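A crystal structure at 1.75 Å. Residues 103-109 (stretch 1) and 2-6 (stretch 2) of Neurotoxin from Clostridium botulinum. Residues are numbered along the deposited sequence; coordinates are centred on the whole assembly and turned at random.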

# COMPACT_ATOMS: atom_id res chain seq x y z
N GLY A 103 -6.36 10.20 -7.35
CA GLY A 103 -6.67 8.95 -6.68
C GLY A 103 -7.24 7.94 -7.66
O GLY A 103 -6.98 6.75 -7.57
N GLU A 104 -8.04 8.42 -8.61
CA GLU A 104 -8.61 7.54 -9.61
C GLU A 104 -7.48 6.94 -10.45
O GLU A 104 -7.50 5.76 -10.79
CB GLU A 104 -9.58 8.31 -10.52
CG GLU A 104 -10.29 7.42 -11.53
CD GLU A 104 -11.19 8.21 -12.47
OE1 GLU A 104 -11.97 9.05 -11.98
OE2 GLU A 104 -11.10 7.98 -13.69
N GLU A 105 -6.48 7.77 -10.77
CA GLU A 105 -5.35 7.30 -11.57
C GLU A 105 -4.51 6.31 -10.77
O GLU A 105 -4.03 5.31 -11.31
CB GLU A 105 -4.49 8.50 -12.01
CG GLU A 105 -3.32 8.14 -12.92
CD GLU A 105 -3.76 7.46 -14.22
OE1 GLU A 105 -4.82 7.83 -14.76
OE2 GLU A 105 -3.02 6.58 -14.71
N LEU A 106 -4.32 6.59 -9.48
CA LEU A 106 -3.56 5.70 -8.61
C LEU A 106 -4.21 4.32 -8.59
O LEU A 106 -3.55 3.30 -8.77
CB LEU A 106 -3.51 6.28 -7.19
CG LEU A 106 -2.85 5.43 -6.09
CD1 LEU A 106 -1.37 5.22 -6.41
CD2 LEU A 106 -3.02 6.13 -4.75
N ILE A 107 -5.53 4.30 -8.37
CA ILE A 107 -6.26 3.04 -8.33
C ILE A 107 -6.24 2.35 -9.69
O ILE A 107 -6.07 1.13 -9.78
CB ILE A 107 -7.73 3.28 -7.90
CG1 ILE A 107 -7.75 3.81 -6.46
CG2 ILE A 107 -8.52 1.98 -7.99
CD1 ILE A 107 -9.12 4.28 -5.98
N TYR A 108 -6.40 3.13 -10.76
CA TYR A 108 -6.39 2.57 -12.10
C TYR A 108 -5.08 1.84 -12.38
O TYR A 108 -5.06 0.70 -12.83
CB TYR A 108 -6.58 3.68 -13.14
CG TYR A 108 -6.43 3.20 -14.56
CD1 TYR A 108 -7.44 2.47 -15.18
CD2 TYR A 108 -5.25 3.42 -15.27
CE1 TYR A 108 -7.28 1.97 -16.48
CE2 TYR A 108 -5.08 2.92 -16.56
CZ TYR A 108 -6.10 2.20 -17.16
OH TYR A 108 -5.93 1.70 -18.43
N ARG A 109 -3.96 2.51 -12.10
CA ARG A 109 -2.66 1.90 -12.35
C ARG A 109 -2.43 0.64 -11.53
O ARG A 109 -2.04 -0.39 -12.06
CB ARG A 109 -1.55 2.92 -12.09
CG ARG A 109 -1.64 4.13 -13.01
CD ARG A 109 -0.42 5.02 -12.91
NE ARG A 109 -0.63 6.27 -13.65
CZ ARG A 109 0.32 7.16 -13.91
NH1 ARG A 109 1.56 6.95 -13.50
NH2 ARG A 109 0.01 8.27 -14.58
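Stretch 2, residues 2-6: PITIN

Stretch 2, close to the start of the chain, lies as an extended segment without regular secondary structure against one side of a helix that runs through all of stretch 1. Its phi and psi values from Ile3 to Asn6 are those of an extended backbone, so successive side chains alternate: Ile3 and Ile5 reach the helix, whereas Thr4 between them is out of reach. The segment comes past Glu104 with Pro2, meets the helix most closely at Ile3, and has moved off by Asn6, whose side chain is out of reach. The nearest CA atoms, those of Tyr108 and Ile3, are 6.9 Å apart, and no hydrogen bond joins the stretches; the contact rests on van der Waals packing, mostly between side chains, with Ile3 also reaching the helix backbone.

Gly103 makes no contact, but its O accepts the helical hydrogen bond from Ile107 N. Glu104 comes next, its CA-to-CB bond pointing sideways. With chi1 and chi2 both t, its chain is extended, and the aliphatic part serves as a hydrophobic surface: CG lies 3.6 Å from Ile3 CG1. Farther out, OE2 is 3.8 Å from Pro2 CB; Glu104 is partly exposed, a setting in which a carboxylate can stay near solvent. Ile3 CD1 also packs 3.2 Å from Glu104 O, an oxygen already accepting a hydrogen bond from Tyr108 N. The long arm of isoleucine thus lets Ile3 reach the helix backbone itself.

Glu105 points away and instead forms a salt bridge one helical turn on, where Arg109 NE donates to Glu105 OE2 at 2.6 Å. Leu106, buried, also leaves stretch 2 untouched.

Ile107 points toward stretch 2 and supplies a branched, apolar surface. Its CB is 3.4 Å from Ile3 CD1, and its CD1 is 4.4 Å from Ile5 CD1, a looser contact.

Tyr108, exposed, lends the edge of its ring: CD1 lies 4.3 Å from Ile3 CG2, so the aromatic carbons meet a methyl group, and a tyrosine can do this while its hydroxyl tolerates water. Arg109 is out of reach.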

# COMPACT_ATOMS: atom_id res chain seq x y z
N PRO A 2 -14.36 5.10 -16.45
CA PRO A 2 -13.73 5.31 -15.13
C PRO A 2 -13.77 4.03 -14.31
O PRO A 2 -14.26 3.00 -14.77
CB PRO A 2 -14.52 6.41 -14.44
CG PRO A 2 -15.90 6.22 -15.06
CD PRO A 2 -15.61 5.88 -16.53
N ILE A 3 -13.25 4.09 -13.08
CA ILE A 3 -13.24 2.92 -12.22
C ILE A 3 -14.34 2.96 -11.17
O ILE A 3 -14.72 4.02 -10.68
CB ILE A 3 -11.88 2.76 -11.51
CG1 ILE A 3 -11.47 4.09 -10.87
CG2 ILE A 3 -10.82 2.28 -12.49
CD1 ILE A 3 -10.10 4.06 -10.22
N THR A 4 -14.88 1.79 -10.86
CA THR A 4 -15.92 1.67 -9.86
C THR A 4 -15.42 0.72 -8.78
O THR A 4 -14.74 -0.26 -9.06
CB THR A 4 -17.22 1.10 -10.47
OG1 THR A 4 -16.93 -0.14 -11.12
CG2 THR A 4 -17.80 2.07 -11.48
N ILE A 5 -15.76 1.03 -7.53
CA ILE A 5 -15.34 0.21 -6.40
C ILE A 5 -16.48 -0.75 -6.05
O ILE A 5 -17.63 -0.32 -5.95
CB ILE A 5 -15.01 1.09 -5.17
CG1 ILE A 5 -13.97 2.15 -5.55
CG2 ILE A 5 -14.51 0.22 -4.03
CD1 ILE A 5 -12.65 1.58 -6.06
N ASN A 6 -16.16 -2.03 -5.89
CA ASN A 6 -17.16 -3.03 -5.54
C ASN A 6 -17.58 -2.93 -4.08
O ASN A 6 -16.79 -2.57 -3.22
CB ASN A 6 -16.64 -4.44 -5.81
CG ASN A 6 -16.41 -4.72 -7.29
OD1 ASN A 6 -17.18 -4.26 -8.14
ND2 ASN A 6 -15.37 -5.48 -7.60